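Local coordinates for protein transcriptional regulator (Rhodococcus sp., PDB 2O0Y) that probably binds DNA and controls transcription as a dimeric regulator of the IclR family, at residues 29-32 with 38-41; 91-96 with 125-130; 111-116 with 136-141; 167-172 with 176-181. All coordinates share one frame; numbering follows the deposited sequence.

Contact 1: 29-32 with 38-41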
loop_
_atom_site.group_PDB
_atom_site.type_symbol
_atom_site.label_atom_id
_atom_site.label_comp_id
_atom_site.label_asym_id
_atom_site.label_seq_id
_atom_site.Cartn_x
_atom_site.Cartn_y
_atom_site.Cartn_z
ATOM N N LEU B 29 -14.427 -13.270 -1.947
ATOM C CA LEU B 29 -13.497 -12.250 -1.446
ATOM C C LEU B 29 -13.737 -11.948 0.017
ATOM O O LEU B 29 -12.819 -11.674 0.778
ATOM C CB LEU B 29 -13.685 -10.986 -2.274
ATOM C CG LEU B 29 -13.213 -11.034 -3.728
ATOM C CD1 LEU B 29 -13.654 -9.778 -4.495
ATOM C CD2 LEU B 29 -11.660 -11.111 -3.678
ATOM N N GLU B 30 -14.984 -12.008 0.432
ATOM C CA GLU B 30 -15.288 -11.798 1.869
ATOM C C GLU B 30 -14.635 -12.792 2.800
ATOM O O GLU B 30 -14.528 -12.552 4.007
ATOM C CB GLU B 30 -16.799 -11.854 2.071
ATOM C CG GLU B 30 -17.515 -10.698 1.413
ATOM C CD GLU B 30 -17.508 -9.451 2.250
ATOM O OE1 GLU B 30 -16.981 -9.488 3.402
ATOM O OE2 GLU B 30 -18.023 -8.418 1.763
ATOM N N LEU B 31 -14.179 -13.933 2.278
ATOM C CA LEU B 31 -13.551 -14.920 3.178
ATOM C C LEU B 31 -12.081 -14.528 3.467
ATOM O O LEU B 31 -11.442 -15.096 4.309
ATOM C CB LEU B 31 -13.553 -16.327 2.506
ATOM C CG LEU B 31 -14.943 -16.972 2.431
ATOM C CD1 LEU B 31 -14.861 -18.240 1.533
ATOM C CD2 LEU B 31 -15.388 -17.289 3.843
ATOM N N PHE B 32 -11.523 -13.589 2.726
ATOM C CA PHE B 32 -10.172 -13.084 3.015
ATOM C C PHE B 32 -10.234 -11.962 4.008
ATOM O O PHE B 32 -10.924 -10.922 3.772
ATOM C CB PHE B 32 -9.474 -12.593 1.714
ATOM C CG PHE B 32 -9.266 -13.719 0.696
ATOM C CD1 PHE B 32 -10.320 -14.144 -0.077
ATOM C CD2 PHE B 32 -8.022 -14.375 0.576
ATOM C CE1 PHE B 32 -10.185 -15.205 -0.990
ATOM C CE2 PHE B 32 -7.849 -15.438 -0.333
ATOM C CZ PHE B 32 -8.889 -15.878 -1.120
ATOM N N THR B 38 -4.852 -15.811 3.505
ATOM C CA THR B 38 -4.851 -16.749 2.374
ATOM C C THR B 38 -5.878 -17.815 2.664
ATOM O O THR B 38 -6.177 -18.071 3.831
ATOM C CB THR B 38 -3.473 -17.433 2.146
ATOM O OG1 THR B 38 -3.232 -18.317 3.238
ATOM C CG2 THR B 38 -2.310 -16.392 2.124
ATOM N N ARG B 39 -6.440 -18.431 1.613
ATOM C CA ARG B 39 -7.448 -19.515 1.750
ATOM C C ARG B 39 -7.139 -20.539 0.704
ATOM O O ARG B 39 -6.785 -20.151 -0.433
ATOM C CB ARG B 39 -8.836 -18.948 1.415
ATOM C CG ARG B 39 -9.345 -17.923 2.456
ATOM C CD ARG B 39 -9.602 -18.602 3.816
ATOM N NE ARG B 39 -10.420 -17.746 4.674
ATOM C CZ ARG B 39 -11.036 -18.111 5.767
ATOM N NH1 ARG B 39 -10.884 -19.347 6.265
ATOM N NH2 ARG B 39 -11.771 -17.195 6.415
ATOM N N SER B 40 -7.299 -21.817 1.045
ATOM C CA SER B 40 -7.160 -22.920 0.101
ATOM C C SER B 40 -8.481 -23.072 -0.611
ATOM O O SER B 40 -9.524 -22.572 -0.168
ATOM C CB SER B 40 -6.910 -24.200 0.853
ATOM O OG SER B 40 -8.064 -24.481 1.646
ATOM N N LEU B 41 -8.482 -23.827 -1.685
ATOM C CA LEU B 41 -9.722 -24.049 -2.406
ATOM C C LEU B 41 -10.792 -24.691 -1.474
ATOM O O LEU B 41 -11.968 -24.317 -1.510
ATOM C CB LEU B 41 -9.422 -24.966 -3.642
ATOM C CG LEU B 41 -10.607 -25.517 -4.447
ATOM C CD1 LEU B 41 -11.364 -24.335 -5.105
ATOM C CD2 LEU B 41 -10.091 -26.528 -5.490
#
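R39 leaves its backbone with CG anti to the carbonyl carbon (chi1 -68°), which places it over the ring of F32; a bend at chi2 (-66°) then turns the rest of the chain, and with it the guanidinium edge, toward the carbonyl of L31. F32 has its own CG beside the backbone N (chi1 -63°), which carries the ring across to strand 38-40. The two side chains run past each other in opposite directions. R39 CG sits 4.1 Å from the centroid of the F32 ring, a CH-pi contact over one face, displaced toward the rim, while F32 CE2 reaches within 3.8 Å of the backbone N of R39. Ring and guanidinium planes stand nearly perpendicular. Beyond the ring, the guanidinium grips L31 O side-on with two nitrogens, R39 NE at 2.9 Å and R39 NH2 at 3.0 Å, the oxygen lying close to the guanidinium plane. NH2 comes in on a lone pair in the carbonyl plane, whereas NE stands above that plane. L31 O belongs to the type I turn L29-F32 that follows helix 18-29, and that turn is closed by F32 N to L29 O. The setting is the winged helix-turn-helix region: strand 38-40 pairs with strand 75-78, and L44 of helix 41-48 packs on L31, F32 and R39. R39 NH1 makes a salt bridge with E43. All three guanidinium nitrogens thus have a partner, carbonyl or carboxylate, which should limit the group's rotation and tie the turn to both strand and following helix.

Contact 2: 91-96 with 125-130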
loop_
_atom_site.group_PDB
_atom_site.type_symbol
_atom_site.label_atom_id
_atom_site.label_comp_id
_atom_site.label_asym_id
_atom_site.label_seq_id
_atom_site.Cartn_x
_atom_site.Cartn_y
_atom_site.Cartn_z
ATOM N N ARG B 91 -5.287 8.398 -0.582
ATOM C CA ARG B 91 -5.614 9.796 -0.840
ATOM C C ARG B 91 -7.005 10.197 -0.374
ATOM O O ARG B 91 -7.263 11.357 -0.099
ATOM C CB ARG B 91 -5.495 10.078 -2.331
ATOM C CG ARG B 91 -4.067 9.968 -2.846
ATOM C CD ARG B 91 -4.054 9.982 -4.358
ATOM N NE ARG B 91 -4.662 11.186 -4.927
ATOM C CZ ARG B 91 -3.971 12.231 -5.368
ATOM N NH1 ARG B 91 -2.649 12.225 -5.277
ATOM N NH2 ARG B 91 -4.600 13.287 -5.884
ATOM N N THR B 92 -7.935 9.256 -0.341
ATOM C CA THR B 92 -9.302 9.606 0.025
ATOM C C THR B 92 -9.657 9.140 1.420
ATOM O O THR B 92 -10.747 9.346 1.826
ATOM C CB THR B 92 -10.346 9.023 -0.951
ATOM O OG1 THR B 92 -10.236 7.595 -1.005
ATOM C CG2 THR B 92 -10.165 9.617 -2.374
ATOM N N TRP B 93 -8.742 8.495 2.139
ATOM C CA TRP B 93 -9.045 8.050 3.485
ATOM C C TRP B 93 -9.417 9.266 4.338
ATOM O O TRP B 93 -8.745 10.291 4.249
ATOM C CB TRP B 93 -7.860 7.289 4.146
ATOM C CG TRP B 93 -8.230 6.861 5.544
ATOM C CD1 TRP B 93 -8.911 5.729 5.892
ATOM C CD2 TRP B 93 -8.013 7.595 6.759
ATOM N NE1 TRP B 93 -9.139 5.717 7.251
ATOM C CE2 TRP B 93 -8.583 6.840 7.810
ATOM C CE3 TRP B 93 -7.386 8.821 7.066
ATOM C CZ2 TRP B 93 -8.567 7.276 9.150
ATOM C CZ3 TRP B 93 -7.356 9.252 8.408
ATOM C CH2 TRP B 93 -7.935 8.483 9.426
ATOM N N ALA B 94 -10.440 9.141 5.179
ATOM C CA ALA B 94 -10.765 10.161 6.173
ATOM C C ALA B 94 -11.342 9.439 7.348
ATOM O O ALA B 94 -11.910 8.374 7.156
ATOM C CB ALA B 94 -11.801 11.112 5.624
ATOM N N PRO B 95 -11.211 9.989 8.592
ATOM C CA PRO B 95 -11.904 9.343 9.726
ATOM C C PRO B 95 -13.422 9.416 9.556
ATOM O O PRO B 95 -13.896 10.247 8.781
ATOM C CB PRO B 95 -11.462 10.171 10.956
ATOM C CG PRO B 95 -10.309 11.092 10.443
ATOM C CD PRO B 95 -10.484 11.222 8.977
ATOM N N PRO B 96 -14.188 8.587 10.293
ATOM C CA PRO B 96 -15.625 8.831 10.251
ATOM C C PRO B 96 -15.920 10.302 10.608
ATOM O O PRO B 96 -15.205 10.901 11.433
ATOM C CB PRO B 96 -16.151 7.896 11.328
ATOM C CG PRO B 96 -15.202 6.783 11.377
ATOM C CD PRO B 96 -13.860 7.443 11.172
ATOM N N VAL B 125 3.004 10.043 11.054
ATOM C CA VAL B 125 2.373 10.792 9.978
ATOM C C VAL B 125 1.053 11.259 10.497
ATOM O O VAL B 125 0.273 10.472 11.044
ATOM C CB VAL B 125 2.110 9.894 8.752
ATOM C CG1 VAL B 125 1.650 10.737 7.546
ATOM C CG2 VAL B 125 3.373 9.147 8.405
ATOM N N VAL B 126 0.790 12.546 10.330
ATOM C CA VAL B 126 -0.535 13.100 10.652
ATOM C C VAL B 126 -1.441 12.799 9.497
ATOM O O VAL B 126 -1.143 13.115 8.323
ATOM C CB VAL B 126 -0.481 14.642 10.931
ATOM C CG1 VAL B 126 -1.820 15.189 11.162
ATOM C CG2 VAL B 126 0.395 14.919 12.153
ATOM N N VAL B 127 -2.524 12.093 9.797
ATOM C CA VAL B 127 -3.443 11.708 8.729
ATOM C C VAL B 127 -4.805 12.380 8.839
ATOM O O VAL B 127 -5.641 12.297 7.934
ATOM C CB VAL B 127 -3.591 10.181 8.670
ATOM C CG1 VAL B 127 -2.226 9.534 8.209
ATOM C CG2 VAL B 127 -4.152 9.611 10.004
ATOM N N ALA B 128 -5.062 13.005 9.985
ATOM C CA ALA B 128 -6.151 13.969 10.090
ATOM C C ALA B 128 -5.836 14.985 11.170
ATOM O O ALA B 128 -5.076 14.675 12.087
ATOM C CB ALA B 128 -7.514 13.243 10.425
ATOM N N GLN B 129 -6.393 16.206 11.046
ATOM C CA GLN B 129 -5.977 17.321 11.914
ATOM C C GLN B 129 -7.101 18.319 12.113
ATOM O O GLN B 129 -7.811 18.615 11.150
ATOM C CB GLN B 129 -4.815 18.038 11.215
ATOM C CG GLN B 129 -4.158 19.185 12.001
ATOM C CD GLN B 129 -2.921 19.716 11.284
ATOM O OE1 GLN B 129 -3.046 20.394 10.262
ATOM N NE2 GLN B 129 -1.708 19.365 11.796
ATOM N N CYS B 130 -7.270 18.837 13.324
ATOM C CA CYS B 130 -8.189 19.946 13.546
ATOM C C CYS B 130 -7.398 21.058 14.212
ATOM O O CYS B 130 -6.999 20.933 15.379
ATOM C CB CYS B 130 -9.333 19.523 14.466
ATOM S SG CYS B 130 -10.461 18.369 13.589
#
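W93 presents the six-membered end of its indole to the bend of strand 123-130, where CZ3 settles against V127. The closest carbon there is V127 CG2, 3.6 Å from W93 CZ3, and the carbonyl O of V127 meets the same indole atom at the ring edge, 3.5 Å away and near the ring plane. CZ3 is therefore the bump, received between one valine methyl and the valine carbonyl. A trans chi1 (180°) extends the indole away from its own backbone N and toward the strand. The next knob is smaller: A128 CB rests 3.5 Å from P95 CG and 3.9 Å from P95 CD, with W93 CZ3 further off, at 4.5 Å, on much the same side. The methyl faces the hollow where the proline ring and the indole meet, resting chiefly on the proline, and P95 N lies over one indole face. This shape depends on a classic beta bulge, in which V127 and A128 both face L116 of the neighbouring antiparallel strand 113-120; the irregularity lets two consecutive residues touch the linker that leaves helix 86-92. M103 of helix 97-110 also packs on A128, and V100 on P95. An alanine in place of W93 would probably leave a gap beside V127 CG2 and P257 O without its indole donor. That bond, from W93 NE1 to the carbonyl of P257, and packing on L259 bring the C-terminal tail to the same indole.

Contact 3: 111-116 with 136-141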
loop_
_atom_site.group_PDB
_atom_site.type_symbol
_atom_site.label_atom_id
_atom_site.label_comp_id
_atom_site.label_asym_id
_atom_site.label_seq_id
_atom_site.Cartn_x
_atom_site.Cartn_y
_atom_site.Cartn_z
ATOM N N GLY B 111 -8.120 24.514 22.973
ATOM C CA GLY B 111 -7.450 25.661 22.356
ATOM C C GLY B 111 -6.208 25.256 21.583
ATOM O O GLY B 111 -5.449 26.113 21.082
ATOM N N GLU B 112 -6.006 23.931 21.455
ATOM C CA GLU B 112 -4.840 23.364 20.787
ATOM C C GLU B 112 -5.201 22.598 19.515
ATOM O O GLU B 112 -6.344 22.116 19.382
ATOM C CB GLU B 112 -4.076 22.434 21.738
ATOM C CG GLU B 112 -3.681 23.041 23.066
ATOM C CD GLU B 112 -2.811 24.262 22.985
ATOM O OE1 GLU B 112 -2.324 24.581 21.889
ATOM O OE2 GLU B 112 -2.550 24.866 24.055
ATOM N N THR B 113 -4.234 22.519 18.595
ATOM C CA THR B 113 -4.360 21.722 17.385
ATOM C C THR B 113 -4.410 20.258 17.780
ATOM O O THR B 113 -3.606 19.831 18.616
ATOM C CB THR B 113 -3.187 21.970 16.443
ATOM O OG1 THR B 113 -3.308 23.322 15.932
ATOM C CG2 THR B 113 -3.228 20.937 15.225
ATOM N N VAL B 114 -5.361 19.512 17.195
ATOM C CA VAL B 114 -5.546 18.102 17.470
ATOM C C VAL B 114 -5.068 17.354 16.242
ATOM O O VAL B 114 -5.611 17.556 15.169
ATOM C CB VAL B 114 -7.010 17.784 17.716
ATOM C CG1 VAL B 114 -7.176 16.299 17.895
ATOM C CG2 VAL B 114 -7.494 18.533 18.983
ATOM N N ASN B 115 -4.074 16.465 16.407
ATOM C CA ASN B 115 -3.490 15.680 15.284
ATOM C C ASN B 115 -3.818 14.212 15.483
ATOM O O ASN B 115 -3.669 13.709 16.599
ATOM C CB ASN B 115 -1.959 15.817 15.333
ATOM C CG ASN B 115 -1.496 17.221 14.939
ATOM O OD1 ASN B 115 -1.963 17.772 13.947
ATOM N ND2 ASN B 115 -0.639 17.816 15.742
ATOM N N LEU B 116 -4.212 13.507 14.426
ATOM C CA LEU B 116 -4.399 12.065 14.539
ATOM C C LEU B 116 -3.220 11.482 13.802
ATOM O O LEU B 116 -3.098 11.675 12.585
ATOM C CB LEU B 116 -5.699 11.578 13.878
ATOM C CG LEU B 116 -6.138 10.123 14.176
ATOM C CD1 LEU B 116 -7.622 9.993 13.955
ATOM C CD2 LEU B 116 -5.524 9.170 13.179
ATOM N N VAL B 136 -0.587 31.378 17.830
ATOM C CA VAL B 136 0.562 30.463 17.980
ATOM C C VAL B 136 0.086 29.037 18.291
ATOM O O VAL B 136 -0.578 28.782 19.321
ATOM C CB VAL B 136 1.577 30.990 19.045
ATOM C CG1 VAL B 136 2.756 30.052 19.162
ATOM C CG2 VAL B 136 2.053 32.373 18.682
ATOM N N ARG B 137 0.352 28.105 17.383
ATOM C CA ARG B 137 -0.210 26.784 17.546
ATOM C C ARG B 137 0.665 25.798 16.827
ATOM O O ARG B 137 1.647 26.218 16.153
ATOM C CB ARG B 137 -1.649 26.749 17.025
ATOM C CG ARG B 137 -1.820 26.936 15.494
ATOM C CD ARG B 137 -3.306 26.904 15.185
ATOM N NE ARG B 137 -3.620 27.062 13.760
ATOM C CZ ARG B 137 -4.010 28.192 13.191
ATOM N NH1 ARG B 137 -4.089 29.345 13.868
ATOM N NH2 ARG B 137 -4.293 28.174 11.899
ATOM N N SER B 138 0.367 24.504 16.990
ATOM C CA SER B 138 1.031 23.469 16.180
ATOM C C SER B 138 0.402 23.465 14.809
ATOM O O SER B 138 -0.832 23.462 14.663
ATOM C CB SER B 138 0.858 22.031 16.738
ATOM O OG SER B 138 0.927 21.097 15.633
ATOM N N VAL B 139 1.242 23.478 13.787
ATOM C CA VAL B 139 0.743 23.481 12.411
ATOM C C VAL B 139 1.495 22.435 11.561
ATOM O O VAL B 139 1.747 22.669 10.358
ATOM C CB VAL B 139 0.865 24.899 11.796
ATOM C CG1 VAL B 139 2.272 25.470 11.983
ATOM C CG2 VAL B 139 0.511 24.883 10.348
ATOM N N ILE B 140 1.814 21.288 12.155
ATOM C CA ILE B 140 2.458 20.145 11.445
ATOM C C ILE B 140 1.731 19.732 10.156
ATOM O O ILE B 140 0.525 19.467 10.193
ATOM C CB ILE B 140 2.541 18.900 12.369
ATOM C CG1 ILE B 140 3.486 19.146 13.517
ATOM C CG2 ILE B 140 3.189 17.718 11.662
ATOM C CD1 ILE B 140 4.831 18.446 13.240
ATOM N N PRO B 141 2.450 19.648 9.020
ATOM C CA PRO B 141 1.780 19.237 7.793
ATOM C C PRO B 141 1.280 17.795 7.749
ATOM O O PRO B 141 1.923 16.888 8.306
ATOM C CB PRO B 141 2.847 19.443 6.716
ATOM C CG PRO B 141 4.109 19.444 7.413
ATOM C CD PRO B 141 3.869 19.977 8.786
HETATM O O HOH W 1 -1.705 24.142 19.157
#
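T113 gives its hydroxyl to the backbone carbonyl of S138, OG1 to O 2.8 Å, with the donor in the carbonyl plane at a C=O...OG1 angle of 146°. The methine and methyl of T113 lie against the same residue, CB 4.1 Å from S138 CB. With OG1 beside the backbone N (chi1 -69°), the hydroxyl points across to the 136-141 loop. R137 passes the threonine at about a right angle, its aliphatic chain extended and CD 3.7 Å from T113 OG1; its charged end is engaged by E131 and by the carbonyl of A134. One water completes the first shell: it accepts from T113 N at 3.1 Å and from S138 N at 3.0 Å, and donates to E112 OE1 at 2.8 Å. Next out, E112 is positioned by R231, a salt bridge to OE2, and by the hydroxyl of Y240, so the water meets a carboxylate already fixed. N115 ND2 stands 3.6 Å from S138 OG, a loose polar approach; the main polar partner of N115 is Q129. The T113-S138 bond and the water join the start of strand 113-120, in the GAF-like sheet of the C-terminal domain, to the loop that leads from strand 123-130 to strand 146-147. The chemistry implies a buried polar seam between a strand and an irregular loop: one direct bond and one three-way water satisfy two amides and a carbonyl, and the carboxylate is likely to polarise that water.

Contact 4: 167-172 with 176-181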
loop_
_atom_site.group_PDB
_atom_site.type_symbol
_atom_site.label_atom_id
_atom_site.label_comp_id
_atom_site.label_asym_id
_atom_site.label_seq_id
_atom_site.Cartn_x
_atom_site.Cartn_y
_atom_site.Cartn_z
ATOM N N ASP B 167 15.696 0.395 16.384
ATOM C CA ASP B 167 15.974 0.986 15.083
ATOM C C ASP B 167 15.612 2.467 15.064
ATOM O O ASP B 167 16.367 3.291 14.535
ATOM C CB ASP B 167 15.251 0.227 13.967
ATOM C CG ASP B 167 15.745 -1.204 13.807
ATOM O OD1 ASP B 167 16.937 -1.531 14.109
ATOM O OD2 ASP B 167 14.910 -2.014 13.358
ATOM N N VAL B 168 14.467 2.804 15.652
ATOM C CA VAL B 168 14.039 4.188 15.851
ATOM C C VAL B 168 15.100 4.941 16.663
ATOM O O VAL B 168 15.381 6.107 16.389
ATOM C CB VAL B 168 12.668 4.236 16.578
ATOM C CG1 VAL B 168 12.374 5.612 17.177
ATOM C CG2 VAL B 168 11.544 3.819 15.630
ATOM N N ALA B 169 15.691 4.262 17.646
ATOM C CA ALA B 169 16.679 4.882 18.537
ATOM C C ALA B 169 17.985 5.164 17.791
ATOM O O ALA B 169 18.626 6.184 18.034
ATOM C CB ALA B 169 16.947 3.998 19.757
ATOM N N ALA B 170 18.361 4.251 16.891
ATOM C CA ALA B 170 19.554 4.401 16.051
ATOM C C ALA B 170 19.386 5.518 15.025
ATOM O O ALA B 170 20.380 6.064 14.544
ATOM C CB ALA B 170 19.880 3.111 15.363
ATOM N N ASP B 171 18.127 5.847 14.710
ATOM C CA ASP B 171 17.783 6.911 13.777
ATOM C C ASP B 171 17.888 8.280 14.418
ATOM O O ASP B 171 17.996 9.280 13.717
ATOM C CB ASP B 171 16.359 6.737 13.231
ATOM N N SER B 172 17.866 8.342 15.745
ATOM C CA SER B 172 17.924 9.630 16.421
ATOM C C SER B 172 19.325 10.244 16.314
ATOM O O SER B 172 20.283 9.556 15.917
ATOM C CB SER B 172 17.521 9.462 17.885
ATOM O OG SER B 172 18.639 9.105 18.662
ATOM N N PRO B 176 24.519 5.989 22.212
ATOM C CA PRO B 176 24.152 4.552 22.259
ATOM C C PRO B 176 23.341 4.106 23.497
ATOM O O PRO B 176 22.564 3.141 23.406
ATOM C CB PRO B 176 25.513 3.821 22.207
ATOM C CG PRO B 176 26.552 4.929 21.874
ATOM C CD PRO B 176 25.969 6.196 22.415
ATOM N N GLU B 177 23.438 4.905 24.602
ATOM C CA GLU B 177 22.609 4.622 25.810
ATOM C C GLU B 177 21.119 5.004 25.641
ATOM O O GLU B 177 20.284 4.687 26.523
ATOM C CB GLU B 177 23.125 5.390 27.042
ATOM N N PHE B 178 20.744 5.652 24.482
ATOM C CA PHE B 178 19.386 6.133 24.239
ATOM C C PHE B 178 18.282 5.092 23.863
ATOM O O PHE B 178 17.036 5.400 23.919
ATOM C CB PHE B 178 19.451 7.205 23.168
ATOM C CG PHE B 178 18.058 7.776 22.770
ATOM C CD1 PHE B 178 17.270 8.509 23.683
ATOM C CD2 PHE B 178 17.575 7.637 21.450
ATOM C CE1 PHE B 178 16.018 9.060 23.308
ATOM C CE2 PHE B 178 16.327 8.183 21.062
ATOM C CZ PHE B 178 15.542 8.898 21.999
ATOM N N ALA B 179 18.684 3.905 23.405
ATOM C CA ALA B 179 17.704 2.851 23.055
ATOM C C ALA B 179 16.903 2.495 24.311
ATOM O O ALA B 179 15.673 2.600 24.342
ATOM C CB ALA B 179 18.436 1.616 22.505
ATOM N N ASP B 180 17.643 2.124 25.350
ATOM C CA ASP B 180 17.135 1.822 26.691
ATOM C C ASP B 180 16.229 2.901 27.268
ATOM O O ASP B 180 15.194 2.562 27.848
ATOM C CB ASP B 180 18.306 1.574 27.657
ATOM C CG ASP B 180 19.154 0.381 27.259
ATOM O OD1 ASP B 180 18.673 -0.469 26.476
ATOM O OD2 ASP B 180 20.305 0.278 27.749
ATOM N N GLN B 181 16.610 4.177 27.091
ATOM C CA GLN B 181 15.839 5.324 27.586
ATOM C C GLN B 181 14.459 5.392 26.913
ATOM O O GLN B 181 13.423 5.391 27.581
ATOM C CB GLN B 181 16.587 6.643 27.337
ATOM C CG GLN B 181 17.945 6.786 28.021
#
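The contact packs two consecutive helices of the C-terminal domain, the end of helix 165-171 against the start of helix 178-192, across a short loop. At its centre A169 CB lies 3.6 Å from A179 CA and 3.9 Å from A179 CB, a close approach permitted by small residues on both. F178 covers the end of the first helix. Its CG is anti to the backbone N (chi1 178°), which swings the ring to S172 and A169. F178 CD2 does the touching, 3.3 Å from S172 OG; A169 O lies at the ring edge, near its plane, 3.9 Å from the same carbon. S172 CB packs on F178 CE2 at 3.6 Å. The serine hydroxyl donates to A169 O at 3.0 Å, tilted 19° from the carbonyl plane, and S172 N reaches the same oxygen. S172 OG also bonds H174 N, and the ring of H174 meets F178 edge-to-face. An alanine at S172 would probably leave H174 N without this partner and A169 O with one donor fewer, freeing the loop to shift against F178. Apolar packing is thus coupled to a hydroxyl that serves both helix end and loop, so polar groups beside the aromatic ring remain bonded.

Contact 1 lies in the helix-turn-helix region, and contacts 3 and 4 in the C-terminal region; contact 2 joins the linker after helix 86-92 to the C-terminal sheet. Contacts 2 and 3 touch, their centres 14 Å apart and their segments alternating along the chain: Q129 NE2 is 2.7 Å from N115 OD1 and 2.8 Å from I140 O, both probable hydrogen bonds. They share neighbouring strands 113-120 and 123-130. Contact 1 stands apart, its centre 30 Å from that of contact 2, yet both meet the second subunit. Contact 4 comes no nearer than about 12 Å to contact 2 and about 15 Å to contact 3, counted between nearest atoms.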